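PDB 3HG7: D-isomer specific 2-hydroxyacid dehydrogenase family protein from Aeromonas salmonicida subsp. salmonicida, which probably acts as an NAD-dependent oxidoreductase of the D-isomer specific 2-hydroxyacid dehydrogenase family. Local coordinates for residues Tyr106-Leu111 and Phe162-Leu167; Leu112-Gln117 and Gly223-Asn228; Thr242-Gly247 and Pro272-Thr277. The protein carries 1 engineered substitution. One frame throughout, in Å; residues are numbered along the deposited sequence.

Interaction 1: residues Tyr106-Leu111 and Phe162-Leu167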
loop_
_atom_site.group_PDB
_atom_site.type_symbol
_atom_site.label_atom_id
_atom_site.label_comp_id
_atom_site.label_asym_id
_atom_site.label_seq_id
_atom_site.Cartn_x
_atom_site.Cartn_y
_atom_site.Cartn_z
ATOM N N TYR A 106 0.458 -5.170 -9.920
ATOM C CA TYR A 106 0.272 -6.198 -8.902
ATOM C C TYR A 106 -1.113 -6.804 -9.025
ATOM O O TYR A 106 -1.278 -8.042 -9.044
ATOM C CB TYR A 106 0.423 -5.571 -7.501
ATOM C CG TYR A 106 0.098 -6.518 -6.377
ATOM C CD1 TYR A 106 1.095 -7.308 -5.806
ATOM C CD2 TYR A 106 -1.201 -6.578 -5.851
ATOM C CE1 TYR A 106 0.814 -8.159 -4.759
ATOM C CE2 TYR A 106 -1.515 -7.429 -4.817
ATOM C CZ TYR A 106 -0.498 -8.215 -4.284
ATOM O OH TYR A 106 -0.764 -9.057 -3.266
ATOM N N VAL A 107 -2.114 -5.939 -9.126
ATOM C CA VAL A 107 -3.483 -6.392 -9.093
ATOM C C VAL A 107 -3.742 -7.206 -10.368
ATOM O O VAL A 107 -4.243 -8.313 -10.278
ATOM C CB VAL A 107 -4.482 -5.208 -8.988
ATOM C CG1 VAL A 107 -5.918 -5.656 -9.346
ATOM C CG2 VAL A 107 -4.439 -4.604 -7.542
ATOM N N PHE A 108 -3.357 -6.666 -11.527
ATOM C CA PHE A 108 -3.665 -7.374 -12.793
ATOM C C PHE A 108 -2.730 -8.572 -13.054
ATOM O O PHE A 108 -3.137 -9.525 -13.676
ATOM C CB PHE A 108 -3.760 -6.401 -13.964
ATOM C CG PHE A 108 -5.060 -5.665 -14.002
ATOM C CD1 PHE A 108 -6.067 -6.070 -14.869
ATOM C CD2 PHE A 108 -5.298 -4.606 -13.147
ATOM C CE1 PHE A 108 -7.308 -5.402 -14.885
ATOM C CE2 PHE A 108 -6.513 -3.925 -13.154
ATOM C CZ PHE A 108 -7.524 -4.333 -14.036
ATOM N N GLY A 109 -1.486 -8.541 -12.564
ATOM C CA GLY A 109 -0.640 -9.727 -12.618
ATOM C C GLY A 109 -1.286 -10.867 -11.830
ATOM O O GLY A 109 -1.412 -11.997 -12.321
ATOM N N HIS A 110 -1.734 -10.561 -10.621
ATOM C CA HIS A 110 -2.352 -11.581 -9.779
ATOM C C HIS A 110 -3.696 -12.015 -10.372
ATOM O O HIS A 110 -4.054 -13.188 -10.360
ATOM C CB HIS A 110 -2.537 -11.097 -8.357
ATOM C CG HIS A 110 -1.311 -11.285 -7.514
ATOM N ND1 HIS A 110 -1.002 -12.490 -6.928
ATOM C CD2 HIS A 110 -0.317 -10.434 -7.176
ATOM C CE1 HIS A 110 0.128 -12.375 -6.251
ATOM N NE2 HIS A 110 0.580 -11.145 -6.403
ATOM N N LEU A 111 -4.424 -11.049 -10.897
ATOM C CA LEU A 111 -5.728 -11.335 -11.439
ATOM C C LEU A 111 -5.600 -12.231 -12.673
ATOM O O LEU A 111 -6.313 -13.231 -12.799
ATOM C CB LEU A 111 -6.459 -10.039 -11.793
ATOM C CG LEU A 111 -7.799 -10.195 -12.518
ATOM C CD1 LEU A 111 -8.768 -10.931 -11.632
ATOM C CD2 LEU A 111 -8.397 -8.837 -13.042
ATOM N N PHE A 162 -8.798 -3.186 -19.945
ATOM C CA PHE A 162 -9.093 -4.621 -20.157
ATOM C C PHE A 162 -10.574 -4.890 -20.439
ATOM O O PHE A 162 -11.013 -6.036 -20.543
ATOM C CB PHE A 162 -8.514 -5.466 -18.997
ATOM C CG PHE A 162 -7.042 -5.674 -19.101
ATOM C CD1 PHE A 162 -6.501 -6.519 -20.057
ATOM C CD2 PHE A 162 -6.176 -4.987 -18.255
ATOM C CE1 PHE A 162 -5.118 -6.693 -20.161
ATOM C CE2 PHE A 162 -4.796 -5.171 -18.344
ATOM C CZ PHE A 162 -4.266 -6.008 -19.291
ATOM N N GLY A 163 -11.333 -3.813 -20.632
ATOM C CA GLY A 163 -12.701 -3.943 -21.128
ATOM C C GLY A 163 -13.646 -4.304 -20.006
ATOM O O GLY A 163 -14.758 -4.760 -20.256
ATOM N N MET A 164 -13.187 -4.101 -18.769
ATOM C CA MET A 164 -14.020 -4.297 -17.577
ATOM C C MET A 164 -14.944 -3.099 -17.341
ATOM O O MET A 164 -14.615 -1.977 -17.724
ATOM C CB MET A 164 -13.132 -4.501 -16.341
ATOM C CG MET A 164 -12.462 -5.878 -16.310
ATOM S SD MET A 164 -11.216 -6.063 -15.059
ATOM C CE MET A 164 -12.157 -6.825 -13.724
ATOM N N LYS A 165 -16.080 -3.349 -16.692
ATOM C CA LYS A 165 -16.877 -2.298 -16.083
ATOM C C LYS A 165 -16.141 -1.926 -14.806
ATOM O O LYS A 165 -15.582 -2.813 -14.137
ATOM C CB LYS A 165 -18.296 -2.783 -15.752
ATOM C CG LYS A 165 -19.173 -3.061 -16.982
ATOM C CD LYS A 165 -20.708 -3.011 -16.696
ATOM C CE LYS A 165 -21.156 -1.895 -15.690
ATOM N NZ LYS A 165 -20.515 -0.535 -15.817
ATOM N N VAL A 166 -16.105 -0.627 -14.489
ATOM C CA VAL A 166 -15.381 -0.164 -13.291
ATOM C C VAL A 166 -16.249 0.714 -12.400
ATOM O O VAL A 166 -16.665 1.820 -12.797
ATOM C CB VAL A 166 -14.006 0.522 -13.603
ATOM C CG1 VAL A 166 -13.264 0.790 -12.318
ATOM C CG2 VAL A 166 -13.113 -0.387 -14.488
ATOM N N LEU A 167 -16.536 0.190 -11.208
ATOM C CA LEU A 167 -17.313 0.902 -10.211
ATOM C C LEU A 167 -16.426 1.236 -9.024
ATOM O O LEU A 167 -15.614 0.409 -8.594
ATOM C CB LEU A 167 -18.470 0.054 -9.709
ATOM C CG LEU A 167 -19.476 -0.556 -10.686
ATOM C CD1 LEU A 167 -20.485 -1.400 -9.923
ATOM C CD2 LEU A 167 -20.189 0.483 -11.545
#
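Phe108, on helix 100-115, reaches from the helix toward Phe162 and Met164, which lie where helix 150-161 gives way to strand 165-169. With CG anti to the carbonyl carbon (chi1 -78°), its ring is set against Phe162, with Met164 beside CE1. CB and CG make no close approach to them; contact begins at the ortho carbon. Phe108 CD1 stands 3.6 Å from Phe162 CD2, and Phe162 CE2 follows at 3.8 Å. The next carbon out, Phe108 CE1, meets both partners: it too is 3.6 Å from Phe162 CD2, and it lies 4.0 Å from Met164 SD. At the tip, Phe108 CZ is 4.2 Å from Met164 SD, so the sulfur lies by the outer end of the ring. The two phenyl planes are nearly parallel, at 19°, but strongly offset, with centroids 5.3 Å apart; only CD1 and CE1 of Phe108 meet CD2 and CE2 of Phe162.

Met164 supplies a Met-aromatic contact, its sulfur lying obliquely 5.1 Å from the centroid of the Phe108 ring. Its chain is extended at chi2 and bends at the CG-SD bond (chi3 95°), which turns CE toward the helix, 4.3 Å from Leu111 CD2. No hydrogen bond joins the segments, so cohesion comes from apolar packing. Phe162 and Met164 flank Gly163, the C-prime residue of a Schellman motif ending helix 150-161 (Gly163 N to Lys160 O, Met164 N to Gly159 O), and both point toward helix 100-115.

Phe108 also packs on Ile155 and Thr158 of helix 150-161. Helix 100-115 thus rests on the turn between helix 150-161 and strand 165-169, with Leu143 of strand 142-146 beneath, at the helix end away from the probable GxGxxG dinucleotide-binding turn.

Interaction 2: residues Leu112-Gln117 and Gly223-Asn228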
loop_
_atom_site.group_PDB
_atom_site.type_symbol
_atom_site.label_atom_id
_atom_site.label_comp_id
_atom_site.label_asym_id
_atom_site.label_seq_id
_atom_site.Cartn_x
_atom_site.Cartn_y
_atom_site.Cartn_z
ATOM N N LEU A 112 -4.686 -11.888 -13.571
ATOM C CA LEU A 112 -4.559 -12.686 -14.790
ATOM C C LEU A 112 -3.918 -14.025 -14.432
ATOM O O LEU A 112 -4.264 -15.023 -15.041
ATOM C CB LEU A 112 -3.764 -11.933 -15.839
ATOM C CG LEU A 112 -4.532 -10.705 -16.343
ATOM C CD1 LEU A 112 -3.631 -9.741 -17.088
ATOM C CD2 LEU A 112 -5.684 -11.267 -17.258
ATOM N N SER A 113 -3.018 -14.055 -13.427
ATOM C CA SER A 113 -2.485 -15.343 -12.974
ATOM C C SER A 113 -3.612 -16.319 -12.627
ATOM O O SER A 113 -3.600 -17.475 -13.054
ATOM C CB SER A 113 -1.492 -15.187 -11.815
ATOM O OG SER A 113 -1.036 -16.474 -11.408
ATOM N N LEU A 114 -4.575 -15.821 -11.861
ATOM C CA LEU A 114 -5.743 -16.575 -11.439
ATOM C C LEU A 114 -6.669 -16.952 -12.592
ATOM O O LEU A 114 -7.084 -18.106 -12.753
ATOM C CB LEU A 114 -6.548 -15.748 -10.440
ATOM C CG LEU A 114 -5.903 -15.620 -9.060
ATOM C CD1 LEU A 114 -6.703 -14.586 -8.301
ATOM C CD2 LEU A 114 -5.835 -16.990 -8.343
ATOM N N MET A 115 -7.049 -15.940 -13.358
ATOM C CA MET A 115 -7.962 -16.143 -14.500
ATOM C C MET A 115 -7.452 -17.159 -15.538
ATOM O O MET A 115 -8.242 -17.913 -16.095
ATOM C CB MET A 115 -8.270 -14.776 -15.156
ATOM C CG MET A 115 -9.225 -13.823 -14.374
ATOM S SD MET A 115 -10.833 -14.522 -13.908
ATOM C CE MET A 115 -11.685 -14.608 -15.514
ATOM N N ARG A 116 -6.148 -17.176 -15.788
ATOM C CA ARG A 116 -5.560 -18.014 -16.819
ATOM C C ARG A 116 -4.936 -19.267 -16.237
ATOM O O ARG A 116 -4.274 -20.045 -16.933
ATOM C CB ARG A 116 -4.504 -17.243 -17.609
ATOM C CG ARG A 116 -5.077 -16.181 -18.553
ATOM C CD ARG A 116 -6.277 -16.696 -19.393
ATOM N NE ARG A 116 -6.707 -15.636 -20.277
ATOM C CZ ARG A 116 -6.304 -15.512 -21.543
ATOM N NH1 ARG A 116 -5.480 -16.405 -22.076
ATOM N NH2 ARG A 116 -6.738 -14.482 -22.273
ATOM N N GLN A 117 -5.101 -19.402 -14.926
ATOM C CA GLN A 117 -4.634 -20.580 -14.204
ATOM C C GLN A 117 -3.156 -20.872 -14.383
ATOM O O GLN A 117 -2.771 -22.019 -14.585
ATOM C CB GLN A 117 -5.503 -21.782 -14.586
ATOM C CG GLN A 117 -6.959 -21.467 -14.387
ATOM C CD GLN A 117 -7.798 -22.667 -14.571
ATOM O OE1 GLN A 117 -8.070 -23.103 -15.697
ATOM N NE2 GLN A 117 -8.214 -23.242 -13.450
ATOM N N GLY A 223 -17.620 -16.729 -7.113
ATOM C CA GLY A 223 -16.350 -16.757 -7.840
ATOM C C GLY A 223 -15.615 -15.430 -7.819
ATOM O O GLY A 223 -14.724 -15.195 -8.634
ATOM N N ALA A 224 -15.971 -14.567 -6.879
ATOM C CA ALA A 224 -15.357 -13.254 -6.785
ATOM C C ALA A 224 -13.948 -13.380 -6.234
ATOM O O ALA A 224 -13.658 -14.281 -5.458
ATOM C CB ALA A 224 -16.155 -12.348 -5.888
ATOM N N ILE A 225 -13.100 -12.456 -6.647
ATOM C CA ILE A 225 -11.716 -12.432 -6.206
ATOM C C ILE A 225 -11.616 -11.132 -5.447
ATOM O O ILE A 225 -11.932 -10.074 -5.980
ATOM C CB ILE A 225 -10.736 -12.444 -7.405
ATOM C CG1 ILE A 225 -10.932 -13.741 -8.206
ATOM C CG2 ILE A 225 -9.275 -12.309 -6.916
ATOM C CD1 ILE A 225 -10.342 -13.739 -9.609
ATOM N N LEU A 226 -11.176 -11.217 -4.204
ATOM C CA LEU A 226 -10.979 -10.037 -3.364
ATOM C C LEU A 226 -9.511 -9.749 -3.131
ATOM O O LEU A 226 -8.816 -10.630 -2.663
ATOM C CB LEU A 226 -11.635 -10.261 -2.000
ATOM C CG LEU A 226 -11.365 -9.208 -0.910
ATOM C CD1 LEU A 226 -11.888 -7.838 -1.321
ATOM C CD2 LEU A 226 -11.985 -9.643 0.401
ATOM N N PHE A 227 -9.071 -8.523 -3.436
ATOM C CA PHE A 227 -7.710 -8.039 -3.108
ATOM C C PHE A 227 -7.770 -7.098 -1.925
ATOM O O PHE A 227 -8.602 -6.171 -1.905
ATOM C CB PHE A 227 -7.122 -7.211 -4.249
ATOM C CG PHE A 227 -6.725 -8.013 -5.461
ATOM C CD1 PHE A 227 -5.390 -8.212 -5.751
ATOM C CD2 PHE A 227 -7.690 -8.512 -6.340
ATOM C CE1 PHE A 227 -5.005 -8.955 -6.882
ATOM C CE2 PHE A 227 -7.329 -9.244 -7.464
ATOM C CZ PHE A 227 -5.978 -9.452 -7.745
ATOM N N ASN A 228 -6.847 -7.273 -0.984
ATOM C CA ASN A 228 -6.642 -6.240 0.010
ATOM C C ASN A 228 -5.221 -5.752 -0.008
ATOM O O ASN A 228 -4.298 -6.494 0.342
ATOM C CB ASN A 228 -6.979 -6.692 1.417
ATOM C CG ASN A 228 -6.961 -5.507 2.421
ATOM O OD1 ASN A 228 -7.007 -4.335 2.024
ATOM N ND2 ASN A 228 -6.877 -5.817 3.697
#
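No polar bond links Leu114 to Ile225, and the shortest sound one close by is Arg116 N to Leu112 O, 3.0 Å, in the last turn of helix 100-115. That turn closes in a Schellman motif at Gln117, which has positive phi and a weak bond from its N to Leu114 O. Leu114 and Ile225 reach toward each other tip to tip. Leu114 CD1 enters the fork of Ile225, 3.7 Å from CG2 and 4.0 Å from CD1. Both branches of Ile225 can meet it because CG2 is anti to the backbone N while CG1 is anti to the carbonyl carbon (chi1 -62°). Met115, folded at each of its side-chain torsions, brings SD to 4.4 Å from Ile225 CD1, a looser touch at the margin.

Leu114 also rests on Met251 and Val253, and Ile225 on Leu111: helix 100-115 covers one face of the parallel sheet of the Rossmann-type domain, at strands 225-228 and 251-254. The backbone of Ile225 is hydrogen-bonded to Asp196 and Ile198. Its polar groups thus serve the sheet and its side chain the helix, held here by partly buried apolar packing of methyls and a thioether, without a directional bond.

Interaction 3: residues Thr242-Gly247 and Pro272-Thr277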
loop_
_atom_site.group_PDB
_atom_site.type_symbol
_atom_site.label_atom_id
_atom_site.label_comp_id
_atom_site.label_asym_id
_atom_site.label_seq_id
_atom_site.Cartn_x
_atom_site.Cartn_y
_atom_site.Cartn_z
ATOM N N THR A 242 -13.403 -18.499 6.767
ATOM C CA THR A 242 -14.605 -19.305 6.670
ATOM C C THR A 242 -15.300 -19.029 5.343
ATOM O O THR A 242 -15.796 -19.946 4.712
ATOM C CB THR A 242 -15.531 -19.068 7.895
ATOM O OG1 THR A 242 -14.798 -19.362 9.098
ATOM C CG2 THR A 242 -16.772 -19.969 7.829
ATOM N N ALA A 243 -15.296 -17.768 4.912
ATOM C CA ALA A 243 -15.832 -17.395 3.591
ATOM C C ALA A 243 -15.190 -18.185 2.446
ATOM O O ALA A 243 -15.891 -18.700 1.566
ATOM C CB ALA A 243 -15.664 -15.900 3.353
ATOM N N LEU A 244 -13.855 -18.270 2.479
ATOM C CA LEU A 244 -13.072 -19.002 1.484
ATOM C C LEU A 244 -13.244 -20.510 1.611
ATOM O O LEU A 244 -13.142 -21.230 0.625
ATOM C CB LEU A 244 -11.570 -18.631 1.589
ATOM C CG LEU A 244 -11.211 -17.216 1.148
ATOM C CD1 LEU A 244 -9.792 -16.850 1.594
ATOM C CD2 LEU A 244 -11.362 -17.101 -0.358
ATOM N N ARG A 245 -13.502 -20.983 2.827
ATOM C CA ARG A 245 -13.691 -22.418 3.062
ATOM C C ARG A 245 -15.085 -22.954 2.658
ATOM O O ARG A 245 -15.242 -24.144 2.375
ATOM C CB ARG A 245 -13.387 -22.764 4.527
ATOM C CG ARG A 245 -11.906 -22.940 4.824
ATOM C CD ARG A 245 -11.647 -23.151 6.311
ATOM N NE ARG A 245 -10.294 -23.656 6.554
ATOM C CZ ARG A 245 -9.674 -23.649 7.735
ATOM N NH1 ARG A 245 -10.271 -23.152 8.817
ATOM N NH2 ARG A 245 -8.443 -24.133 7.833
ATOM N N THR A 246 -16.076 -22.069 2.614
ATOM C CA THR A 246 -17.473 -22.480 2.413
ATOM C C THR A 246 -18.084 -21.924 1.123
ATOM O O THR A 246 -19.313 -21.852 0.985
ATOM C CB THR A 246 -18.361 -22.091 3.635
ATOM O OG1 THR A 246 -18.379 -20.664 3.795
ATOM C CG2 THR A 246 -17.839 -22.748 4.923
ATOM N N GLY A 247 -17.224 -21.525 0.189
ATOM C CA GLY A 247 -17.663 -21.073 -1.132
ATOM C C GLY A 247 -18.384 -19.738 -1.155
ATOM O O GLY A 247 -19.190 -19.477 -2.053
ATOM N N PRO A 272 -6.043 -22.950 0.597
ATOM C CA PRO A 272 -5.733 -23.173 -0.825
ATOM C C PRO A 272 -6.091 -22.035 -1.783
ATOM O O PRO A 272 -5.397 -21.850 -2.793
ATOM C CB PRO A 272 -6.505 -24.461 -1.162
ATOM C CG PRO A 272 -6.653 -25.148 0.145
ATOM C CD PRO A 272 -6.850 -24.054 1.145
ATOM N N ASN A 273 -7.148 -21.287 -1.478
ATOM C CA ASN A 273 -7.609 -20.192 -2.335
ATOM C C ASN A 273 -7.330 -18.831 -1.704
ATOM O O ASN A 273 -8.065 -17.860 -1.901
ATOM C CB ASN A 273 -9.102 -20.368 -2.692
ATOM C CG ASN A 273 -9.970 -20.540 -1.469
ATOM O OD1 ASN A 273 -9.469 -20.727 -0.351
ATOM N ND2 ASN A 273 -11.284 -20.482 -1.666
ATOM N N LEU A 274 -6.232 -18.768 -0.959
ATOM C CA LEU A 274 -5.762 -17.525 -0.401
ATOM C C LEU A 274 -4.332 -17.377 -0.913
ATOM O O LEU A 274 -3.558 -18.305 -0.797
ATOM C CB LEU A 274 -5.743 -17.586 1.135
ATOM C CG LEU A 274 -5.667 -16.267 1.917
ATOM C CD1 LEU A 274 -5.768 -16.512 3.421
ATOM C CD2 LEU A 274 -4.412 -15.502 1.653
ATOM N N ILE A 275 -4.011 -16.217 -1.472
ATOM C CA ILE A 275 -2.654 -15.944 -1.925
ATOM C C ILE A 275 -2.077 -14.839 -1.049
ATOM O O ILE A 275 -2.731 -13.826 -0.789
ATOM C CB ILE A 275 -2.609 -15.561 -3.408
ATOM C CG1 ILE A 275 -2.939 -16.797 -4.269
ATOM C CG2 ILE A 275 -1.246 -14.887 -3.747
ATOM C CD1 ILE A 275 -3.134 -16.506 -5.695
ATOM N N ILE A 276 -0.830 -15.010 -0.645
ATOM C CA ILE A 276 -0.188 -14.092 0.289
ATOM C C ILE A 276 1.069 -13.489 -0.315
ATOM O O ILE A 276 1.914 -14.212 -0.825
ATOM C CB ILE A 276 0.238 -14.829 1.566
ATOM C CG1 ILE A 276 -0.984 -15.230 2.402
ATOM C CG2 ILE A 276 1.192 -13.967 2.399
ATOM C CD1 ILE A 276 -0.688 -16.325 3.372
ATOM N N THR A 277 1.186 -12.175 -0.239
ATOM C CA THR A 277 2.427 -11.509 -0.587
ATOM C C THR A 277 2.908 -10.681 0.609
ATOM O O THR A 277 2.085 -10.118 1.331
ATOM C CB THR A 277 2.281 -10.658 -1.853
ATOM O OG1 THR A 277 1.196 -9.718 -1.718
ATOM C CG2 THR A 277 2.045 -11.569 -3.052
#
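Leu244 meets Asn273 and Leu274 from the last turn of helix 237-245, a turn that begins at Thr242. Thr242 O receives Thr246 OG1 at 2.8 Å, the hydroxyl standing above the carbonyl plane, together with a weak bond from Thr246 N. Ala243 turns elsewhere, onto Glu218.

Leu244 then carries the whole contact on this side. Its carbonyl O accepts Asn273 ND2 at 3.0 Å, in a nearly straight bond (168° at the hydrogen), and this bond ties the end of the helix to the entry of strand 274-276. The donor is tilted somewhat from the carbonyl plane, whereas the acceptor lies almost in the plane of the asparagine amide. Asn273 CG sits between its own backbone N and carbonyl carbon (chi1 54°), which lays the amide alongside the leucine: OD1 is 3.5 Å from Leu244 CB, and ND2 is 3.6 Å from Leu244 CD2. Three hydrogen bonds set the flip of the amide, two from ND2 to the carbonyls of Leu244 and Gly250 and one to OD1 from Gln271 NE2. The other methyl, Leu244 CD1, comes to 4.1 Å from Leu274 CB, and the two leucines cross at about a right angle.

Arg245 touches Gln271, Thr246 leaves helical geometry, and Gly247 follows with positive phi.

Helix 237-245 is the helix of a beta-alpha-beta unit between strands 225-228 and 251-254, and Leu244 also packs on Ala252. Strand 274-276 is one of the two outermost strands of the parallel sheet, beside 251-254. Ile275, which follows Leu274, points to the other face, where His110 and Leu114 of helix 100-115 cover it.

Interactions 1 and 2 use successive parts of helix 100-115: residues 106-111 meet the turn leading into strand 165-169, whereas residues 112-117 meet strand 225-228 of the same seven-stranded sheet. Leu111 CD1 lies 3.8 Å from Ile225 CD1, so their apolar layers are continuous. Interaction 1 is buried and combines aromatic rings with sulfur; interaction 2 is only partly buried and purely aliphatic apart from one thioether. Interaction 3, also buried, lies at one of the sheet's two outermost strands, and alone has a hydrogen bond across its segments. It touches the others through strand 274-276 and Thr277, which follows it: Leu114 CD2 packs on Ile275 CD1, and Tyr106 OH probably hydrogen-bonds Thr277 OG1.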